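Local coordinates for protein saframycin Mx1 synthetase B (PDB 3KXW) that belongs to the ANL clan of AMP-binding enzymes and holds 5'-O-[(S)-(dodecanoyloxy)(hydroxy)phosphoryl]adenosine in a pocket, at residues G222-I227 against A332-T337; T201-N206 against A322-Y327; V14-L19 against P230-I235. All blocks are in the same frame, centred on the assembly; numbering follows the deposited sequence.

Contact 1 (G222-I227 against A332-T337). With 1ZZ (5'-O-[(S)-(dodecanoyloxy)(hydroxy)phosphoryl]adenosine), chain B.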
loop_
_atom_site.group_PDB
_atom_site.type_symbol
_atom_site.label_atom_id
_atom_site.label_comp_id
_atom_site.label_asym_id
_atom_site.label_seq_id
_atom_site.Cartn_x
_atom_site.Cartn_y
_atom_site.Cartn_z
ATOM N N GLY A 222 4.615 2.038 -1.201
ATOM C CA GLY A 222 5.127 2.375 -2.518
ATOM C C GLY A 222 5.735 3.774 -2.564
ATOM O O GLY A 222 6.597 4.049 -3.402
ATOM N N LEU A 223 5.291 4.666 -1.675
ATOM C CA LEU A 223 5.856 6.018 -1.615
ATOM C C LEU A 223 7.105 6.046 -0.715
ATOM O O LEU A 223 8.198 6.394 -1.161
ATOM C CB LEU A 223 4.809 7.023 -1.080
ATOM C CG LEU A 223 5.364 8.425 -0.780
ATOM C CD1 LEU A 223 6.013 9.048 -2.017
ATOM C CD2 LEU A 223 4.288 9.350 -0.193
ATOM N N ILE A 224 6.936 5.656 0.550
ATOM C CA ILE A 224 8.007 5.837 1.535
ATOM C C ILE A 224 9.107 4.787 1.357
ATOM O O ILE A 224 10.286 5.104 1.313
ATOM C CB ILE A 224 7.438 5.833 2.963
ATOM C CG1 ILE A 224 6.461 7.033 3.139
ATOM C CG2 ILE A 224 8.554 5.847 4.008
ATOM C CD1 ILE A 224 5.773 7.018 4.474
ATOM N N GLY A 225 8.693 3.535 1.219
ATOM C CA GLY A 225 9.623 2.446 1.004
ATOM C C GLY A 225 10.325 2.472 -0.338
ATOM O O GLY A 225 11.541 2.329 -0.403
ATOM N N CYS A 226 9.575 2.629 -1.417
ATOM C CA CYS A 226 10.153 2.331 -2.732
ATOM C C CYS A 226 10.555 3.571 -3.551
ATOM O O CYS A 226 11.136 3.446 -4.620
ATOM C CB CYS A 226 9.199 1.450 -3.534
ATOM S SG CYS A 226 8.842 -0.097 -2.677
ATOM N N ILE A 227 10.256 4.762 -3.043
ATOM C CA ILE A 227 10.655 5.988 -3.750
ATOM C C ILE A 227 11.512 6.893 -2.852
ATOM O O ILE A 227 12.642 7.244 -3.204
ATOM C CB ILE A 227 9.437 6.801 -4.277
ATOM C CG1 ILE A 227 8.616 5.984 -5.273
ATOM C CG2 ILE A 227 9.905 8.112 -4.959
ATOM C CD1 ILE A 227 7.286 6.601 -5.656
ATOM N N ALA A 332 2.744 5.250 11.849
ATOM C CA ALA A 332 4.125 5.136 12.306
ATOM C C ALA A 332 5.101 5.389 11.155
ATOM O O ALA A 332 6.235 4.900 11.157
ATOM C CB ALA A 332 4.373 3.783 12.936
ATOM N N THR A 333 4.645 6.201 10.201
ATOM C CA THR A 333 5.353 6.515 8.976
ATOM C C THR A 333 5.369 5.318 8.046
ATOM O O THR A 333 4.728 5.341 7.006
ATOM C CB THR A 333 6.775 7.101 9.231
ATOM O OG1 THR A 333 6.646 8.292 10.014
ATOM C CG2 THR A 333 7.414 7.469 7.952
ATOM N N LEU A 334 6.069 4.252 8.427
ATOM C CA LEU A 334 5.944 3.023 7.652
ATOM C C LEU A 334 6.406 1.826 8.446
ATOM O O LEU A 334 5.589 1.120 9.018
ATOM C CB LEU A 334 6.709 3.103 6.331
ATOM C CG LEU A 334 6.486 1.898 5.397
ATOM C CD1 LEU A 334 5.057 1.877 4.869
ATOM C CD2 LEU A 334 7.493 1.966 4.254
ATOM N N LEU A 335 7.710 1.596 8.485
ATOM C CA LEU A 335 8.228 0.299 8.957
ATOM C C LEU A 335 8.310 0.217 10.473
ATOM O O LEU A 335 8.963 1.056 11.088
ATOM C CB LEU A 335 9.614 0.050 8.342
ATOM C CG LEU A 335 10.364 -1.205 8.767
ATOM C CD1 LEU A 335 9.614 -2.496 8.315
ATOM C CD2 LEU A 335 11.798 -1.156 8.221
ATOM N N VAL A 336 7.691 -0.820 11.056
ATOM C CA VAL A 336 7.648 -1.028 12.517
ATOM C C VAL A 336 8.409 -2.282 12.931
ATOM O O VAL A 336 9.210 -2.232 13.864
ATOM C CB VAL A 336 6.187 -1.096 13.041
ATOM C CG1 VAL A 336 6.115 -1.469 14.548
ATOM C CG2 VAL A 336 5.510 0.245 12.805
ATOM N N THR A 337 8.172 -3.395 12.234
ATOM C CA THR A 337 8.915 -4.632 12.510
ATOM C C THR A 337 9.421 -5.291 11.233
ATOM O O THR A 337 8.808 -5.167 10.186
ATOM C CB THR A 337 8.061 -5.694 13.291
ATOM O OG1 THR A 337 7.029 -6.229 12.451
ATOM C CG2 THR A 337 7.420 -5.087 14.511
HETATM P P 1ZZ B . -1.410 1.281 6.005
HETATM C C1 1ZZ B . 12.043 -0.708 0.615
HETATM N N1 1ZZ B . -0.768 -4.745 8.146
HETATM O O1 1ZZ B . 0.409 -1.280 5.144
HETATM C C2 1ZZ B . 10.681 -1.271 1.042
HETATM N N2 1ZZ B . 1.408 -5.117 7.791
HETATM O O2 1ZZ B . 0.182 1.007 5.612
HETATM C C3 1ZZ B . 10.472 -1.186 2.559
HETATM N N3 1ZZ B . -1.398 -7.139 9.013
HETATM O O3 1ZZ B . -1.485 2.422 6.895
HETATM C C4 1ZZ B . 8.985 -1.332 2.914
HETATM N N4 1ZZ B . 0.514 -8.607 9.005
HETATM O O4 1ZZ B . -2.217 1.567 4.637
HETATM C C5 1ZZ B . 8.756 -1.700 4.389
HETATM N N5 1ZZ B . 2.686 -7.974 8.424
HETATM O O5 1ZZ B . -2.100 -0.065 6.708
HETATM C C6 1ZZ B . 7.254 -1.942 4.596
HETATM O O6 1ZZ B . -2.145 -2.823 7.394
HETATM C C7 1ZZ B . 6.674 -2.485 5.926
HETATM O O7 1ZZ B . -3.412 -3.715 9.857
HETATM C C8 1ZZ B . 5.175 -2.836 6.011
HETATM O O8 1ZZ B . -2.440 -1.551 10.569
HETATM C C9 1ZZ B . 4.373 -1.553 6.285
HETATM C C10 1ZZ B . 2.933 -1.570 5.720
HETATM C C11 1ZZ B . 2.355 -0.130 5.825
HETATM C C12 1ZZ B . 0.822 -0.223 5.948
HETATM C C13 1ZZ B . -1.510 -0.683 7.831
HETATM C C14 1ZZ B . -2.257 -1.805 8.202
HETATM C C15 1ZZ B . -1.898 -2.340 9.636
HETATM C C16 1ZZ B . -2.325 -3.590 9.647
HETATM C C17 1ZZ B . -1.939 -4.007 8.312
HETATM C C18 1ZZ B . 0.510 -4.208 7.710
HETATM C C19 1ZZ B . 0.724 -6.358 8.264
HETATM C C20 1ZZ B . -0.528 -6.109 8.512
HETATM C C21 1ZZ B . -0.924 -8.345 9.211
HETATM C C22 1ZZ B . 1.274 -7.733 8.585
#

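Contact 2 (T201-N206 against A322-Y327). With 1ZZ (5'-O-[(S)-(dodecanoyloxy)(hydroxy)phosphoryl]adenosine), chain B.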
loop_
_atom_site.group_PDB
_atom_site.type_symbol
_atom_site.label_atom_id
_atom_site.label_comp_id
_atom_site.label_asym_id
_atom_site.label_seq_id
_atom_site.Cartn_x
_atom_site.Cartn_y
_atom_site.Cartn_z
ATOM N N THR A 201 18.538 0.844 6.874
ATOM C CA THR A 201 19.367 0.054 7.770
ATOM C C THR A 201 18.861 -1.361 7.911
ATOM O O THR A 201 19.632 -2.318 7.774
ATOM C CB THR A 201 19.421 0.685 9.152
ATOM O OG1 THR A 201 20.128 1.919 9.059
ATOM C CG2 THR A 201 20.141 -0.227 10.113
ATOM N N SER A 202 17.565 -1.488 8.184
ATOM C CA SER A 202 16.959 -2.793 8.460
ATOM C C SER A 202 17.007 -3.696 7.220
ATOM O O SER A 202 17.177 -4.905 7.348
ATOM C CB SER A 202 15.523 -2.629 8.981
ATOM O OG SER A 202 15.508 -1.940 10.231
ATOM N N PHE A 203 16.889 -3.090 6.037
ATOM C CA PHE A 203 16.951 -3.817 4.764
ATOM C C PHE A 203 18.388 -4.067 4.276
ATOM O O PHE A 203 18.590 -4.561 3.175
ATOM C CB PHE A 203 16.129 -3.114 3.657
ATOM C CG PHE A 203 14.641 -3.410 3.723
ATOM C CD1 PHE A 203 13.881 -3.001 4.824
ATOM C CD2 PHE A 203 14.008 -4.095 2.691
ATOM C CE1 PHE A 203 12.500 -3.291 4.909
ATOM C CE2 PHE A 203 12.624 -4.377 2.762
ATOM C CZ PHE A 203 11.888 -3.967 3.873
ATOM N N HIS A 204 19.377 -3.714 5.092
ATOM C CA HIS A 204 20.777 -3.923 4.722
ATOM C C HIS A 204 21.096 -3.363 3.338
ATOM O O HIS A 204 21.772 -4.013 2.542
ATOM C CB HIS A 204 21.122 -5.415 4.751
ATOM C CG HIS A 204 21.253 -5.997 6.129
ATOM N ND1 HIS A 204 20.547 -5.529 7.216
ATOM C CD2 HIS A 204 21.986 -7.041 6.586
ATOM C CE1 HIS A 204 20.855 -6.240 8.287
ATOM N NE2 HIS A 204 21.722 -7.170 7.930
HETATM N N MSE A 205 20.602 -2.164 3.042
HETATM C CA MSE A 205 20.865 -1.533 1.752
HETATM C C MSE A 205 22.320 -1.117 1.652
HETATM O O MSE A 205 22.947 -0.819 2.659
HETATM C CB MSE A 205 19.973 -0.303 1.573
HETATM C CG MSE A 205 18.514 -0.681 1.582
HETATM SE SE MSE A 205 17.344 0.700 0.872
HETATM C CE MSE A 205 15.679 -0.226 1.242
ATOM N N ASN A 206 22.833 -1.095 0.438
ATOM C CA ASN A 206 24.220 -0.711 0.190
ATOM C C ASN A 206 24.282 -0.207 -1.235
ATOM O O ASN A 206 23.234 0.021 -1.848
ATOM C CB ASN A 206 25.184 -1.886 0.433
ATOM C CG ASN A 206 24.884 -3.100 -0.443
ATOM O OD1 ASN A 206 24.608 -2.984 -1.628
ATOM N ND2 ASN A 206 24.970 -4.283 0.153
ATOM N N ALA A 322 14.846 -15.219 0.606
ATOM C CA ALA A 322 14.688 -13.821 0.218
ATOM C C ALA A 322 13.442 -13.198 0.876
ATOM O O ALA A 322 13.381 -11.978 1.114
ATOM C CB ALA A 322 14.594 -13.703 -1.297
ATOM N N PHE A 323 12.441 -14.025 1.170
ATOM C CA PHE A 323 11.163 -13.495 1.647
ATOM C C PHE A 323 11.357 -12.791 2.960
ATOM O O PHE A 323 12.010 -13.330 3.858
ATOM C CB PHE A 323 10.123 -14.601 1.825
ATOM C CG PHE A 323 9.282 -14.840 0.609
ATOM C CD1 PHE A 323 8.515 -13.816 0.065
ATOM C CD2 PHE A 323 9.213 -16.094 0.026
ATOM C CE1 PHE A 323 7.708 -14.052 -1.036
ATOM C CE2 PHE A 323 8.433 -16.320 -1.079
ATOM C CZ PHE A 323 7.658 -15.295 -1.603
ATOM N N TYR A 324 10.776 -11.591 3.072
ATOM C CA TYR A 324 11.012 -10.726 4.221
ATOM C C TYR A 324 9.688 -10.150 4.693
ATOM O O TYR A 324 9.305 -9.058 4.265
ATOM C CB TYR A 324 11.958 -9.583 3.837
ATOM C CG TYR A 324 12.427 -8.735 4.999
ATOM C CD1 TYR A 324 13.548 -9.085 5.727
ATOM C CD2 TYR A 324 11.744 -7.579 5.360
ATOM C CE1 TYR A 324 14.000 -8.305 6.786
ATOM C CE2 TYR A 324 12.187 -6.783 6.431
ATOM C CZ TYR A 324 13.311 -7.165 7.143
ATOM O OH TYR A 324 13.736 -6.393 8.201
ATOM N N PRO A 325 8.983 -10.891 5.569
ATOM C CA PRO A 325 7.753 -10.390 6.184
ATOM C C PRO A 325 8.073 -9.144 6.991
ATOM O O PRO A 325 9.135 -9.064 7.599
ATOM C CB PRO A 325 7.322 -11.535 7.110
ATOM C CG PRO A 325 7.967 -12.753 6.525
ATOM C CD PRO A 325 9.278 -12.278 5.960
ATOM N N CYS A 326 7.175 -8.169 6.983
ATOM C CA CYS A 326 7.387 -6.962 7.785
ATOM C C CYS A 326 6.037 -6.368 8.121
ATOM O O CYS A 326 5.045 -6.641 7.438
ATOM C CB CYS A 326 8.260 -5.928 7.032
ATOM S SG CYS A 326 7.846 -5.647 5.301
ATOM N N TYR A 327 6.006 -5.533 9.152
ATOM C CA TYR A 327 4.748 -4.948 9.616
ATOM C C TYR A 327 4.929 -3.440 9.781
ATOM O O TYR A 327 6.006 -2.976 10.114
ATOM C CB TYR A 327 4.353 -5.570 10.959
ATOM C CG TYR A 327 3.321 -4.763 11.741
ATOM C CD1 TYR A 327 1.968 -4.864 11.455
ATOM C CD2 TYR A 327 3.710 -3.903 12.761
ATOM C CE1 TYR A 327 1.015 -4.134 12.172
ATOM C CE2 TYR A 327 2.759 -3.174 13.469
ATOM C CZ TYR A 327 1.430 -3.303 13.183
ATOM O OH TYR A 327 0.512 -2.566 13.904
HETATM P P 1ZZ B . -1.410 1.281 6.005
HETATM C C1 1ZZ B . 12.043 -0.708 0.615
HETATM N N1 1ZZ B . -0.768 -4.745 8.146
HETATM O O1 1ZZ B . 0.409 -1.280 5.144
HETATM C C2 1ZZ B . 10.681 -1.271 1.042
HETATM N N2 1ZZ B . 1.408 -5.117 7.791
HETATM O O2 1ZZ B . 0.182 1.007 5.612
HETATM C C3 1ZZ B . 10.472 -1.186 2.559
HETATM N N3 1ZZ B . -1.398 -7.139 9.013
HETATM O O3 1ZZ B . -1.485 2.422 6.895
HETATM C C4 1ZZ B . 8.985 -1.332 2.914
HETATM N N4 1ZZ B . 0.514 -8.607 9.005
HETATM O O4 1ZZ B . -2.217 1.567 4.637
HETATM C C5 1ZZ B . 8.756 -1.700 4.389
HETATM N N5 1ZZ B . 2.686 -7.974 8.424
HETATM O O5 1ZZ B . -2.100 -0.065 6.708
HETATM C C6 1ZZ B . 7.254 -1.942 4.596
HETATM O O6 1ZZ B . -2.145 -2.823 7.394
HETATM C C7 1ZZ B . 6.674 -2.485 5.926
HETATM O O7 1ZZ B . -3.412 -3.715 9.857
HETATM C C8 1ZZ B . 5.175 -2.836 6.011
HETATM O O8 1ZZ B . -2.440 -1.551 10.569
HETATM C C9 1ZZ B . 4.373 -1.553 6.285
HETATM C C10 1ZZ B . 2.933 -1.570 5.720
HETATM C C11 1ZZ B . 2.355 -0.130 5.825
HETATM C C12 1ZZ B . 0.822 -0.223 5.948
HETATM C C13 1ZZ B . -1.510 -0.683 7.831
HETATM C C14 1ZZ B . -2.257 -1.805 8.202
HETATM C C15 1ZZ B . -1.898 -2.340 9.636
HETATM C C16 1ZZ B . -2.325 -3.590 9.647
HETATM C C17 1ZZ B . -1.939 -4.007 8.312
HETATM C C18 1ZZ B . 0.510 -4.208 7.710
HETATM C C19 1ZZ B . 0.724 -6.358 8.264
HETATM C C20 1ZZ B . -0.528 -6.109 8.512
HETATM C C21 1ZZ B . -0.924 -8.345 9.211
HETATM C C22 1ZZ B . 1.274 -7.733 8.585
#

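Contact 3 (V14-L19 against P230-I235)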
loop_
_atom_site.group_PDB
_atom_site.type_symbol
_atom_site.label_atom_id
_atom_site.label_comp_id
_atom_site.label_asym_id
_atom_site.label_seq_id
_atom_site.Cartn_x
_atom_site.Cartn_y
_atom_site.Cartn_z
ATOM N N VAL A 14 14.789 17.430 1.741
ATOM C CA VAL A 14 15.152 18.492 0.783
ATOM C C VAL A 14 16.678 18.648 0.700
ATOM O O VAL A 14 17.258 18.677 -0.396
ATOM C CB VAL A 14 14.512 19.845 1.135
ATOM C CG1 VAL A 14 15.096 20.986 0.265
ATOM C CG2 VAL A 14 12.983 19.777 0.955
ATOM N N ASP A 15 17.323 18.765 1.855
ATOM C CA ASP A 15 18.772 18.980 1.879
ATOM C C ASP A 15 19.555 17.747 1.477
ATOM O O ASP A 15 20.655 17.853 0.917
ATOM C CB ASP A 15 19.228 19.527 3.233
ATOM C CG ASP A 15 18.829 20.973 3.418
ATOM O OD1 ASP A 15 18.651 21.673 2.386
ATOM O OD2 ASP A 15 18.697 21.402 4.579
ATOM N N VAL A 16 18.994 16.570 1.749
ATOM C CA VAL A 16 19.621 15.346 1.275
ATOM C C VAL A 16 19.671 15.341 -0.252
ATOM O O VAL A 16 20.712 15.024 -0.852
ATOM C CB VAL A 16 18.901 14.078 1.770
ATOM C CG1 VAL A 16 19.512 12.832 1.091
ATOM C CG2 VAL A 16 19.002 13.978 3.291
ATOM N N VAL A 17 18.545 15.666 -0.894
ATOM C CA VAL A 17 18.503 15.678 -2.356
ATOM C C VAL A 17 19.440 16.755 -2.917
ATOM O O VAL A 17 20.177 16.505 -3.869
ATOM C CB VAL A 17 17.072 15.888 -2.903
ATOM C CG1 VAL A 17 17.095 16.041 -4.421
ATOM C CG2 VAL A 17 16.189 14.710 -2.505
ATOM N N ARG A 18 19.401 17.943 -2.324
ATOM C CA ARG A 18 20.288 19.037 -2.753
ATOM C C ARG A 18 21.757 18.617 -2.719
ATOM O O ARG A 18 22.506 18.906 -3.649
ATOM C CB ARG A 18 20.108 20.294 -1.888
ATOM C CG ARG A 18 18.825 21.099 -2.189
ATOM C CD ARG A 18 18.706 22.379 -1.331
ATOM N NE ARG A 18 19.869 23.284 -1.467
ATOM C CZ ARG A 18 20.808 23.463 -0.535
ATOM N NH1 ARG A 18 20.752 22.808 0.625
ATOM N NH2 ARG A 18 21.818 24.313 -0.747
ATOM N N LEU A 19 22.160 17.960 -1.635
ATOM C CA LEU A 19 23.553 17.569 -1.443
ATOM C C LEU A 19 23.959 16.440 -2.384
ATOM O O LEU A 19 25.037 16.464 -2.974
ATOM C CB LEU A 19 23.813 17.180 0.006
ATOM C CG LEU A 19 25.288 16.972 0.359
ATOM C CD1 LEU A 19 26.085 18.240 0.079
ATOM C CD2 LEU A 19 25.439 16.570 1.838
ATOM N N PRO A 230 14.980 5.143 -1.501
ATOM C CA PRO A 230 16.082 5.143 -2.479
ATOM C C PRO A 230 16.625 6.550 -2.769
ATOM O O PRO A 230 17.832 6.740 -2.895
ATOM C CB PRO A 230 15.444 4.577 -3.767
ATOM C CG PRO A 230 14.104 4.087 -3.404
ATOM C CD PRO A 230 13.757 4.474 -2.000
ATOM N N ILE A 231 15.739 7.529 -2.913
ATOM C CA ILE A 231 16.205 8.902 -3.115
ATOM C C ILE A 231 17.111 9.358 -1.953
ATOM O O ILE A 231 18.216 9.872 -2.168
ATOM C CB ILE A 231 15.002 9.863 -3.345
ATOM C CG1 ILE A 231 14.365 9.537 -4.700
ATOM C CG2 ILE A 231 15.458 11.340 -3.316
ATOM C CD1 ILE A 231 13.081 10.310 -5.008
ATOM N N TYR A 232 16.645 9.141 -0.727
ATOM C CA TYR A 232 17.426 9.402 0.482
ATOM C C TYR A 232 18.771 8.658 0.515
ATOM O O TYR A 232 19.804 9.210 0.915
ATOM C CB TYR A 232 16.567 8.993 1.680
ATOM C CG TYR A 232 17.283 8.918 3.014
ATOM C CD1 TYR A 232 17.569 10.072 3.730
ATOM C CD2 TYR A 232 17.641 7.698 3.568
ATOM C CE1 TYR A 232 18.195 10.008 4.966
ATOM C CE2 TYR A 232 18.261 7.622 4.804
ATOM C CZ TYR A 232 18.530 8.778 5.490
ATOM O OH TYR A 232 19.146 8.711 6.705
ATOM N N GLY A 233 18.767 7.390 0.127
ATOM C CA GLY A 233 19.955 6.558 0.272
ATOM C C GLY A 233 20.903 6.491 -0.929
ATOM O O GLY A 233 21.897 5.768 -0.890
ATOM N N GLY A 234 20.607 7.219 -2.002
ATOM C CA GLY A 234 21.496 7.225 -3.161
ATOM C C GLY A 234 21.375 6.000 -4.060
ATOM O O GLY A 234 22.322 5.615 -4.756
ATOM N N ILE A 235 20.193 5.392 -4.048
ATOM C CA ILE A 235 19.971 4.075 -4.637
ATOM C C ILE A 235 18.961 4.159 -5.748
ATOM O O ILE A 235 17.965 4.883 -5.627
ATOM C CB ILE A 235 19.333 3.126 -3.591
ATOM C CG1 ILE A 235 20.309 2.835 -2.456
ATOM C CG2 ILE A 235 18.830 1.816 -4.250
ATOM C CD1 ILE A 235 21.648 2.436 -2.908
#

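Contact 1 (G222-I227 against A332-T337)
Beside the ligand pocket of this AMP-binding enzyme, I224 and G225 of helix 220-233 meet T333 and L334, just before strand 335-338; G225 and L334 touch the ligand, while I224 and T333 pack behind them. The methyl CD1 of I224 lies 3.2 Å from the backbone O of T333 and 3.9 Å from T333 CG2, the two side chains crossing at nearly a right angle. I224 CG2, anti to the backbone N because CG1 takes chi1 -63°, rests 4.0 Å from L334 CD2. A branched isoleucine suits this place because one side chain serves two partners. L334 in turn splits its methyls: CD2 sits 3.6 Å from G225 N, whereas CD1 meets the ligand chain at C11, 3.5 Å away. G225, with no side chain, lets that chain run close to the helix backbone, and its O is 3.2 Å from C1 of the ligand. T333 has positive phi (71°) and forms a classic gamma turn, its weak L334 N to A332 O bond being 2.8 Å long; the hydroxyl OG1 is bonded to S408 O. Around the contact, I224 also packs on F171 and Q173 of strand 169-174, helix 189-202 touches T333 and L334 through N195, and strand 335-338 pairs with strand 323-328 through a classic beta bulge at V336 and T337.

Contact 2 (T201-N206 against A322-Y327)
F203, just past the end of helix 189-202, faces Y324 on strand 323-328 with their CA atoms 9.1 Å apart, so long aromatic side chains have to bridge the gap. The helix ends in a Schellman motif: H204, at positive phi, is its C-prime residue, H204 N bonds T201 O at 3.0 Å, and M205 N reaches back to F200 O. The strand is the central one of a five-stranded mixed sheet, between strands 293-296 and 335-338, and it pairs with the former through N296 and A294.

Across the gap the two rings form an edge-to-face pair, Y324 directing its edge at the face of F203. Their centroids are 4.8 Å apart and the planes stand at 51°, a tilted version of the T-shape, with Y324 CE2 3.8 Å from F203 CZ. Y324 has CG anti to the backbone N (chi1 -172°), which carries the ring off the strand toward the helix end; its hydroxyl is held by G339 O, a polar end satisfied within a buried setting. F203 also serves the ligand, its CZ lying 3.4 Å from C3 of the acyl chain. A flat ring suits this place, since it can meet a neighbouring ring and an aliphatic chain together. M205, a selenomethionine with an extended chain, brings its CE to the chain's terminal C1. Farther along the strand, C326 SG approaches C7 at 3.4 Å, while C326 O accepts a hydrogen bond of 2.9 Å from the adenine amino nitrogen N5, with an N-H...O angle of 150°.

Contact 3 (V14-L19 against P230-I235)
V17 and I231 make the tight spot where helix 13-23 packs against the end of helix 220-233: V17 CG2 lies 3.5 Å from I231 CG2, methyl against methyl. Beside it, V16 points its CB at the other helix and sets one branch against the backbone O of Y232 and the other beside its ring. V16 CG1, anti to the backbone N (chi1 173°), reaches Y232 O at 3.6 Å, while V16 CG2 lies 4.2 Å from Y232 CD1, a looser touch. Short beta-branched side chains fit here because the backbones come close, with the CA atoms of V16 and Y232 only 6.4 Å apart. The CB of Y232 itself turns away from helix 13-23, and the ring packs on L193, L196 and N197 of helix 189-202 and on L8 of helix 5-8, its OH bonded to S2 N. Y232 O, touched by the valine methyl, is also bonded by R20 NH2, so this buried carbonyl has a polar partner as well as an apolar one.

The opposite character appears on the partly exposed side of helix 13-23. There D15 and R18, one turn apart, form a salt bridge in which R18 NH1 is 3.0 Å from D15 OD1. The nitrogen approaches from above the carboxylate plane, 51° out of it, and charged groups suit a surface that water can reach.

Helix 220-233 is kinked at P230, whose ring nitrogen offers no N-H to the preceding turn. Past Y232 the chain emerges at the partly exposed glycines G233 and G234. G234 adopts positive phi (78°), comfortable for a residue without a side chain, and I235 N bonds back to P230 O at 3.0 Å. The arrangement is thus helix-helix packing through beta-branched aliphatic side chains and the last turn around Y232, beside a Schellman motif that ends one of the helices.

Overall arrangement
Contacts 1 and 2 both line the pocket of the bound ligand, contact 1 along its acyl chain and contact 2 along that chain and at the adenine. Their centres are 11 Å apart, and neighbouring strands of one sheet join them: probable hydrogen bonds link V336 N to Y327 O (2.9 Å) and T337 O to Y327 N (3.0 Å). Contact 3 shares helix 220-233 with contact 1, 16 Å away between centres, and G225 O packs against P230 CD at 3.5 Å. It lies back from the pocket, the side chain of Y232 being about 11 Å from the ligand. Contacts 2 and 3, with centres 20 Å apart, meet where N206 O packs on I235 CD1.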